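Local coordinates for protein SusD homolog (Bacteroides thetaiotaomicron, PDB 4MRU) that probably binds mucin O-glycans at the cell surface as a SusD-type lipoprotein with a helical, TPR-like fold, at residues A[187-192]-A[240-245]; A[34-39]-A[322-327]. One frame throughout, in Å; residues are numbered along the deposited sequence. Where two conformers were deposited one is given.

Interaction 1: A[187-192]-A[240-245]; sequences VYYGKL and LFHVAE. With EDO (1,2-ethanediol), chain J.
Tyr189 and His242 cross obliquely, their ring planes turned 43° against each other and their centroids 5.5 Å apart. The phenol comes in from one side with its outer end: its OH lies 3.3 Å from CB of His242, and CE2 lies beside ND1. With CG anti to its carbonyl carbon, the imidazole of His242 turns back toward the loop, so that CE1 presents an edge to the carbonyl O of Val187 at 3.5 Å, in the plane of the ring. ND1 is hydrogen-bonded to the carbonyl O of Asp186, which restrains the rotation of the ring and suggests that ND1 carries a proton. Val187 meets the strand through its backbone as well as its methyls: its CA directs a C-H to the carbonyl O of Leu240 (3.1 Å), while CG2 packs 4.0 Å from CD1 of Phe241. A type I' turn from Tyr188 to Lys191, closed by the Lys191 N to Tyr188 O bond, reverses the chain just ahead of helix 192-209; the residues around its start meet the end of strand 239-241, which belongs to a small antiparallel sheet in this SusD-like fold, whose regular structure is nearly all helix. Water 1 lies between the backbones, 2.8 Å from Val187 O, and accepts from Leu240 N (2.9 Å). The Tyr189 OH shares a 2.5 Å hydrogen bond with O1 of an ethanediol, probably from the crystallisation liquor.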
ATOM      1  N   VAL A 187     -17.242   5.380   5.022  1.00 18.87           N
ATOM      2  CA  VAL A 187     -16.721   4.393   4.057  1.00 19.07           C
ATOM      3  C   VAL A 187     -17.925   3.702   3.440  1.00 20.69           C
ATOM      4  O   VAL A 187     -18.154   3.823   2.233  1.00 20.11           O
ATOM      5  CB  VAL A 187     -15.771   3.391   4.712  1.00 19.53           C
ATOM      6  CG1 VAL A 187     -15.404   2.240   3.754  1.00 22.92           C
ATOM      7  CG2 VAL A 187     -14.501   4.116   5.133  1.00 17.47           C
ATOM      8  N   TYR A 188     -18.713   3.025   4.277  1.00 20.07           N
ATOM      9  CA  TYR A 188     -19.891   2.283   3.780  1.00 20.00           C
ATOM     10  C   TYR A 188     -21.231   2.768   4.318  1.00 22.76           C
ATOM     11  O   TYR A 188     -22.271   2.126   4.079  1.00 23.44           O
ATOM     12  CB  TYR A 188     -19.713   0.793   4.077  1.00 21.49           C
ATOM     13  CG  TYR A 188     -18.708   0.099   3.206  1.00 19.55           C
ATOM     14  CD1 TYR A 188     -18.774   0.171   1.812  1.00 24.26           C
ATOM     15  CD2 TYR A 188     -17.719  -0.680   3.766  1.00 20.74           C
ATOM     16  CE1 TYR A 188     -17.863  -0.502   1.022  1.00 20.31           C
ATOM     17  CE2 TYR A 188     -16.819  -1.356   2.989  1.00 23.28           C
ATOM     18  CZ  TYR A 188     -16.890  -1.268   1.616  1.00 20.53           C
ATOM     19  OH  TYR A 188     -15.977  -1.995   0.889  1.00 19.30           O
ATOM     20  N   TYR A 189     -21.237   3.914   5.004  1.00 19.72           N
ATOM     21  CA  TYR A 189     -22.463   4.515   5.499  1.00 22.15           C
ATOM     22  C   TYR A 189     -23.363   3.486   6.158  1.00 23.24           C
ATOM     23  O   TYR A 189     -24.573   3.448   5.964  1.00 21.49           O
ATOM     24  CB  TYR A 189     -23.158   5.243   4.344  1.00 23.85           C
ATOM     25  CG  TYR A 189     -22.255   6.333   3.757  1.00 27.63           C
ATOM     26  CD1 TYR A 189     -22.177   7.578   4.349  1.00 31.69           C
ATOM     27  CD2 TYR A 189     -21.444   6.083   2.635  1.00 28.56           C
ATOM     28  CE1 TYR A 189     -21.349   8.574   3.827  1.00 29.63           C
ATOM     29  CE2 TYR A 189     -20.614   7.045   2.124  1.00 29.36           C
ATOM     30  CZ  TYR A 189     -20.575   8.298   2.721  1.00 28.57           C
ATOM     31  OH  TYR A 189     -19.755   9.270   2.214  1.00 29.71           O
ATOM     32  N   GLY A 190     -22.757   2.647   6.961  1.00 22.21           N
ATOM     33  CA  GLY A 190     -23.540   1.781   7.861  1.00 22.97           C
ATOM     34  C   GLY A 190     -23.910   0.428   7.286  1.00 25.02           C
ATOM     35  O   GLY A 190     -24.596  -0.333   7.939  1.00 29.63           O
ATOM     36  N   LYS A 191     -23.459   0.105   6.076  1.00 22.60           N
ATOM     37  CA  LYS A 191     -23.842  -1.142   5.432  1.00 22.91           C
ATOM     38  C   LYS A 191     -22.921  -2.273   5.853  1.00 23.52           C
ATOM     39  O   LYS A 191     -21.822  -2.459   5.315  1.00 22.83           O
ATOM     40  CB  LYS A 191     -23.872  -0.962   3.894  1.00 25.46           C
ATOM     41  CG  LYS A 191     -24.443  -2.147   3.123  1.00 25.43           C
ATOM     42  CD  LYS A 191     -25.969  -2.115   3.134  1.00 28.00           C
ATOM     43  CE  LYS A 191     -26.548  -3.334   2.443  1.00 30.19           C
ATOM     44  NZ  LYS A 191     -28.002  -3.410   2.757  1.00 33.44           N
ATOM     45  N   LEU A 192     -23.376  -3.043   6.838  1.00 24.15           N
ATOM     46  CA  LEU A 192     -22.540  -4.069   7.437  1.00 23.08           C
ATOM     47  C   LEU A 192     -22.184  -5.178   6.450  1.00 23.02           C
ATOM     48  O   LEU A 192     -21.116  -5.781   6.552  1.00 23.75           O
ATOM     49  CB  LEU A 192     -23.238  -4.658   8.650  1.00 22.49           C
ATOM     50  CG  LEU A 192     -23.630  -3.675   9.761  1.00 23.81           C
ATOM     51  CD1 LEU A 192     -24.090  -4.461  10.971  1.00 26.74           C
ATOM     52  CD2 LEU A 192     -22.514  -2.708  10.152  1.00 25.23           C
ATOM     53  N   LEU A 240     -13.875   2.937   0.104  1.00 19.09           N
ATOM     54  CA  LEU A 240     -13.349   4.266  -0.068  1.00 18.91           C
ATOM     55  C   LEU A 240     -13.698   5.053   1.167  1.00 20.84           C
ATOM     56  O   LEU A 240     -14.861   4.994   1.631  1.00 20.99           O
ATOM     57  CB  LEU A 240     -13.995   4.953  -1.249  1.00 22.45           C
ATOM     58  CG  LEU A 240     -13.509   4.770  -2.677  1.00 28.90           C
ATOM     59  CD1 LEU A 240     -13.322   3.331  -3.037  1.00 27.36           C
ATOM     60  CD2 LEU A 240     -14.552   5.455  -3.563  1.00 35.25           C
ATOM     61  N   PHE A 241     -12.749   5.837   1.684  1.00 18.51           N
ATOM     62  CA  PHE A 241     -13.043   6.787   2.761  1.00 18.55           C
ATOM     63  C   PHE A 241     -13.378   8.107   2.097  1.00 19.31           C
ATOM     64  O   PHE A 241     -12.519   8.784   1.528  1.00 20.33           O
ATOM     65  CB  PHE A 241     -11.879   6.886   3.752  1.00 20.16           C
ATOM     66  CG  PHE A 241     -12.070   7.889   4.844  1.00 20.64           C
ATOM     67  CD1 PHE A 241     -13.248   7.926   5.598  1.00 19.29           C
ATOM     68  CD2 PHE A 241     -11.041   8.772   5.168  1.00 23.41           C
ATOM     69  CE1 PHE A 241     -13.405   8.810   6.637  1.00 20.46           C
ATOM     70  CE2 PHE A 241     -11.196   9.665   6.212  1.00 22.38           C
ATOM     71  CZ  PHE A 241     -12.376   9.695   6.934  1.00 22.81           C
ATOM     72  N   HIS A 242     -14.651   8.468   2.154  1.00 18.31           N
ATOM     73  CA  HIS A 242     -15.131   9.683   1.568  1.00 21.40           C
ATOM     74  C   HIS A 242     -14.952  10.838   2.529  1.00 22.82           C
ATOM     75  O   HIS A 242     -15.201  10.725   3.753  1.00 20.31           O
ATOM     76  CB  HIS A 242     -16.633   9.550   1.235  1.00 22.54           C
ATOM     77  CG  HIS A 242     -16.952   8.401   0.350  1.00 21.24           C
ATOM     78  ND1 HIS A 242     -17.144   7.134   0.838  1.00 24.63           N
ATOM     79  CD2 HIS A 242     -17.081   8.308  -0.994  1.00 23.77           C
ATOM     80  CE1 HIS A 242     -17.414   6.310  -0.158  1.00 24.79           C
ATOM     81  NE2 HIS A 242     -17.361   6.993  -1.281  1.00 26.18           N
ATOM     82  N   VAL A 243     -14.556  11.975   1.994  1.00 19.81           N
ATOM     83  CA  VAL A 243     -14.272  13.101   2.827  1.00 20.33           C
ATOM     84  C   VAL A 243     -14.759  14.380   2.148  1.00 22.83           C
ATOM     85  O   VAL A 243     -14.766  14.447   0.924  1.00 24.25           O
ATOM     86  CB  VAL A 243     -12.767  13.244   3.087  1.00 25.48           C
ATOM     87  CG1 VAL A 243     -12.258  12.109   3.960  1.00 26.91           C
ATOM     88  CG2 VAL A 243     -12.003  13.302   1.775  1.00 26.64           C
ATOM     89  N   ALA A 244     -15.162  15.359   2.959  1.00 23.50           N
ATOM     90  CA  ALA A 244     -15.595  16.675   2.462  1.00 23.85           C
ATOM     91  C   ALA A 244     -14.407  17.444   1.909  1.00 22.96           C
ATOM     92  O   ALA A 244     -14.544  18.180   0.948  1.00 26.45           O
ATOM     93  CB  ALA A 244     -16.288  17.461   3.570  1.00 26.99           C
ATOM     94  N   GLU A 245     -13.216  17.229   2.490  1.00 22.37           N
ATOM     95  CA  GLU A 245     -11.998  17.833   1.990  1.00 23.23           C
ATOM     96  C   GLU A 245     -10.844  16.858   2.093  1.00 21.80           C
ATOM     97  O   GLU A 245     -10.514  16.389   3.184  1.00 20.02           O
ATOM     98  CB  GLU A 245     -11.644  19.141   2.744  1.00 28.69           C
ATOM     99  CG  GLU A 245     -10.448  19.793   2.048  1.00 33.31           C
ATOM    100  CD  GLU A 245      -9.866  21.047   2.706  1.00 42.06           C
ATOM    101  OE1 GLU A 245     -10.148  21.287   3.893  1.00 32.97           O
ATOM    102  OE2 GLU A 245      -9.088  21.752   1.992  1.00 51.69           O
TER
HETATM  103  C1  EDO J 608     -18.911  11.832   3.895  1.00 36.78           C
HETATM  104  O1  EDO J 608     -19.884  11.691   2.879  1.00 42.04           O
HETATM  105  C2  EDO J 608     -17.908  12.883   3.444  1.00 40.83           C
HETATM  106  O2  EDO J 608     -18.545  13.913   2.678  1.00 51.60           O
HETATM  107  O   HOH W   1     -16.806   2.846   0.030  1.00 21.23           O

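Interaction 2: A[34-39]-A[322-327]; sequences LVIPAQ and YVWMTA. With EDO (1,2-ethanediol), chain F.
Val35 holds CG1 anti to its backbone N (chi1 174°), and Trp324 holds CG anti to its carbonyl carbon (chi1 -67°), which together lay the valine over one face of the indole. CG1 sits above the five-membered ring, 3.7 Å from its centroid and only 13° off the normal, a CH-pi contact, while CG2 covers the benzo ring at CZ2. Ile36 divides its branches between two aromatic residues: CG2, anti to the backbone N, reaches CD1 of Tyr322 at 3.7 Å, and CG1 packs 3.9 Å from CD1 of Trp324, the two side chains pointing in opposite directions. Both aromatic residues stand on strand 322-325, where Trp324 and Met325 (selenomethionine) face Ala239 together in a classic beta bulge, and the loop between helices 24-32 and 40-54 packs against them. Water 2 accepts from Trp324 NE1 (3.0 Å) and donates to Ile36 O, which lies over one face of the Tyr322 ring. An alanine at Trp324 would remove the indole under Val35 and would probably leave loop 34-39 and water 2 less firmly held. The Tyr322 OH meets water 4 at 2.5 Å, in the ring plane, and water 3 at 3.1 Å; these waters donate to Ala38 O and Pro37 O, respectively. Ser248 N is a further hydrogen-bond partner of this hydroxyl.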
ATOM      1  N   LEU A  34      -7.048   7.220   9.777  1.00 17.74           N
ATOM      2  CA  LEU A  34      -5.682   6.731  10.108  1.00 15.81           C
ATOM      3  C   LEU A  34      -5.275   5.527   9.282  1.00 18.00           C
ATOM      4  O   LEU A  34      -4.205   4.916   9.504  1.00 21.20           O
ATOM      5  CB  LEU A  34      -5.657   6.388  11.579  1.00 16.59           C
ATOM      6  CG  LEU A  34      -5.603   7.611  12.501  1.00 17.27           C
ATOM      7  CD1 LEU A  34      -5.961   7.232  13.933  1.00 18.59           C
ATOM      8  CD2 LEU A  34      -4.231   8.265  12.451  1.00 20.72           C
ATOM      9  N   VAL A  35      -6.131   5.133   8.363  1.00 18.23           N
ATOM     10  CA  VAL A  35      -5.846   4.058   7.414  1.00 17.76           C
ATOM     11  C   VAL A  35      -4.974   4.674   6.331  1.00 23.04           C
ATOM     12  O   VAL A  35      -3.742   4.551   6.382  1.00 25.31           O
ATOM     13  CB  VAL A  35      -7.139   3.388   6.879  1.00 19.78           C
ATOM     14  CG1 VAL A  35      -6.821   2.385   5.784  1.00 19.01           C
ATOM     15  CG2 VAL A  35      -7.877   2.707   8.014  1.00 23.23           C
ATOM     16  N   ILE A  36      -5.573   5.416   5.396  1.00 21.59           N
ATOM     17  CA  ILE A  36      -4.758   6.241   4.536  1.00 19.82           C
ATOM     18  C   ILE A  36      -4.873   7.578   5.221  1.00 19.71           C
ATOM     19  O   ILE A  36      -5.995   8.099   5.373  1.00 21.49           O
ATOM     20  CB  ILE A  36      -5.255   6.325   3.091  1.00 19.95           C
ATOM     21  CG1 ILE A  36      -5.413   4.941   2.444  1.00 24.04           C
ATOM     22  CG2 ILE A  36      -4.290   7.170   2.269  1.00 21.88           C
ATOM     23  CD1 ILE A  36      -4.145   4.256   2.045  1.00 30.95           C
ATOM     24  N   PRO A  37      -3.762   8.093   5.759  1.00 19.65           N
ATOM     25  CA  PRO A  37      -3.912   9.277   6.635  1.00 20.40           C
ATOM     26  C   PRO A  37      -4.604  10.485   5.968  1.00 19.35           C
ATOM     27  O   PRO A  37      -4.212  10.973   4.903  1.00 20.46           O
ATOM     28  CB  PRO A  37      -2.489   9.623   7.022  1.00 20.63           C
ATOM     29  CG  PRO A  37      -1.620   8.730   6.229  1.00 22.39           C
ATOM     30  CD  PRO A  37      -2.369   7.620   5.674  1.00 19.09           C
ATOM     31  N   ALA A  38      -5.606  10.970   6.658  1.00 20.15           N
ATOM     32  CA  ALA A  38      -6.382  12.094   6.197  1.00 23.25           C
ATOM     33  C   ALA A  38      -5.870  13.439   6.719  1.00 20.74           C
ATOM     34  O   ALA A  38      -6.411  14.479   6.331  1.00 22.27           O
ATOM     35  CB  ALA A  38      -7.829  11.884   6.613  1.00 23.00           C
ATOM     36  N   GLN A  39      -4.850  13.416   7.588  1.00 20.22           N
ATOM     37  CA  GLN A  39      -4.134  14.614   7.987  1.00 22.66           C
ATOM     38  C   GLN A  39      -2.906  14.768   7.117  1.00 20.42           C
ATOM     39  O   GLN A  39      -2.064  13.860   7.097  1.00 20.20           O
ATOM     40  CB  GLN A  39      -3.677  14.540   9.452  1.00 25.83           C
ATOM     41  CG  GLN A  39      -4.766  14.301  10.480  1.00 34.44           C
ATOM     42  CD  GLN A  39      -4.210  13.758  11.810  1.00 43.28           C
ATOM     43  OE1 GLN A  39      -4.261  14.463  12.812  1.00 40.81           O
ATOM     44  NE2 GLN A  39      -3.649  12.503  11.814  1.00 26.94           N
ATOM     45  N   TYR A 322     -10.269   8.644  -0.355  1.00 20.94           N
ATOM     46  CA  TYR A 322      -9.101   7.832  -0.207  1.00 18.41           C
ATOM     47  C   TYR A 322      -9.485   6.373  -0.497  1.00 20.27           C
ATOM     48  O   TYR A 322     -10.443   5.851   0.118  1.00 18.29           O
ATOM     49  CB  TYR A 322      -8.525   7.960   1.191  1.00 20.96           C
ATOM     50  CG  TYR A 322      -8.056   9.320   1.580  1.00 19.54           C
ATOM     51  CD1 TYR A 322      -6.753   9.741   1.309  1.00 20.80           C
ATOM     52  CD2 TYR A 322      -8.886  10.194   2.258  1.00 19.96           C
ATOM     53  CE1 TYR A 322      -6.305  11.005   1.696  1.00 18.70           C
ATOM     54  CE2 TYR A 322      -8.464  11.476   2.604  1.00 20.18           C
ATOM     55  CZ  TYR A 322      -7.149  11.861   2.345  1.00 18.46           C
ATOM     56  OH  TYR A 322      -6.712  13.127   2.710  1.00 20.09           O
ATOM     57  N   VAL A 323      -8.745   5.700  -1.379  1.00 18.69           N
ATOM     58  CA  VAL A 323      -9.147   4.374  -1.860  1.00 19.83           C
ATOM     59  C   VAL A 323      -8.430   3.323  -1.049  1.00 18.93           C
ATOM     60  O   VAL A 323      -7.201   3.209  -1.123  1.00 17.55           O
ATOM     61  CB  VAL A 323      -8.868   4.205  -3.386  1.00 20.44           C
ATOM     62  CG1 VAL A 323      -9.252   2.812  -3.883  1.00 18.83           C
ATOM     63  CG2 VAL A 323      -9.601   5.267  -4.221  1.00 19.79           C
ATOM     64  N   TRP A 324      -9.187   2.554  -0.255  1.00 19.24           N
ATOM     65  CA  TRP A 324      -8.580   1.500   0.562  1.00 17.06           C
ATOM     66  C   TRP A 324      -8.401   0.156  -0.165  1.00 20.41           C
ATOM     67  O   TRP A 324      -7.334  -0.390  -0.169  1.00 20.74           O
ATOM     68  CB  TRP A 324      -9.430   1.221   1.760  1.00 15.05           C
ATOM     69  CG  TRP A 324      -9.530   2.335   2.770  1.00 14.94           C
ATOM     70  CD1 TRP A 324      -9.038   3.580   2.676  1.00 18.50           C
ATOM     71  CD2 TRP A 324     -10.187   2.249   4.019  1.00 16.80           C
ATOM     72  NE1 TRP A 324      -9.348   4.303   3.814  1.00 17.47           N
ATOM     73  CE2 TRP A 324     -10.042   3.482   4.661  1.00 18.70           C
ATOM     74  CE3 TRP A 324     -10.878   1.230   4.670  1.00 19.15           C
ATOM     75  CZ2 TRP A 324     -10.580   3.735   5.941  1.00 20.34           C
ATOM     76  CZ3 TRP A 324     -11.357   1.443   5.943  1.00 20.34           C
ATOM     77  CH2 TRP A 324     -11.221   2.692   6.564  1.00 19.73           C
HETATM   78  N   MSE A 325      -9.466  -0.383  -0.736  1.00 18.98           N
HETATM   79  CA  MSE A 325      -9.424  -1.707  -1.340  0.50 20.32           C
HETATM   80  C   MSE A 325     -10.439  -1.757  -2.434  1.00 20.52           C
HETATM   81  O   MSE A 325     -11.585  -1.373  -2.252  1.00 21.61           O
HETATM   82  CB  MSE A 325      -9.717  -2.766  -0.281  0.50 21.40           C
HETATM   83  CG  MSE A 325      -9.796  -4.117  -0.997  0.50 32.85           C
HETATM   84 SE   MSE A 325      -8.340  -5.397  -0.772  0.38 38.20          SE
HETATM   85  CE  MSE A 325      -8.140  -5.119   1.182  0.50 41.55           C
ATOM     86  N   THR A 326      -9.998  -2.240  -3.605  1.00 23.69           N
ATOM     87  CA  THR A 326     -10.865  -2.314  -4.759  1.00 17.52           C
ATOM     88  C   THR A 326     -11.052  -3.735  -5.295  1.00 18.08           C
ATOM     89  O   THR A 326     -10.272  -4.662  -5.043  1.00 19.20           O
ATOM     90  CB  THR A 326     -10.310  -1.506  -5.924  1.00 18.59           C
ATOM     91  OG1 THR A 326      -9.105  -2.151  -6.396  1.00 21.51           O
ATOM     92  CG2 THR A 326     -10.077  -0.067  -5.511  1.00 15.64           C
ATOM     93  N   ALA A 327     -12.119  -3.879  -6.045  1.00 18.55           N
ATOM     94  CA  ALA A 327     -12.397  -5.122  -6.774  1.00 20.30           C
ATOM     95  C   ALA A 327     -11.235  -5.543  -7.646  1.00 16.83           C
ATOM     96  O   ALA A 327     -10.949  -6.719  -7.729  1.00 17.72           O
ATOM     97  CB  ALA A 327     -13.646  -4.960  -7.608  1.00 20.35           C
TER
HETATM   98  C1  EDO F 604      -5.828  -0.470   3.598  1.00 40.91           C
HETATM   99  O1  EDO F 604      -4.438  -0.753   3.796  1.00 43.43           O
HETATM  100  C2  EDO F 604      -5.811   0.597   2.559  1.00 39.66           C
HETATM  101  O2  EDO F 604      -5.244  -0.048   1.433  1.00 36.18           O
HETATM  102  O   HOH W   2      -8.215   6.698   5.119  1.00 18.44           O
HETATM  103  O   HOH W   3      -4.041  13.735   4.179  1.00 26.28           O
HETATM  104  O   HOH W   4      -8.120  14.567   4.257  1.00 21.77           O

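From the N terminus, the chain leaves helix 24-32 through the loop 34-39, whose partner, strand 322-325, follows 282 residues later; interaction 2 therefore closes a very long loop. Interaction 1 is nested wholly inside it, joining the loop ahead of helix 192-209 to strand 239-241 across 47 mostly helical residues. The two strands are antiparallel neighbours in one sheet, and the contacts meet there: Phe241 N lies 2.8 Å from Tyr322 O, a probable hydrogen bond, and Val187 and Phe241 both pack on Trp324. The small sheet thus lies between an early interhelical loop and the turn before helix 192-209, tying distant helical parts of the fold together.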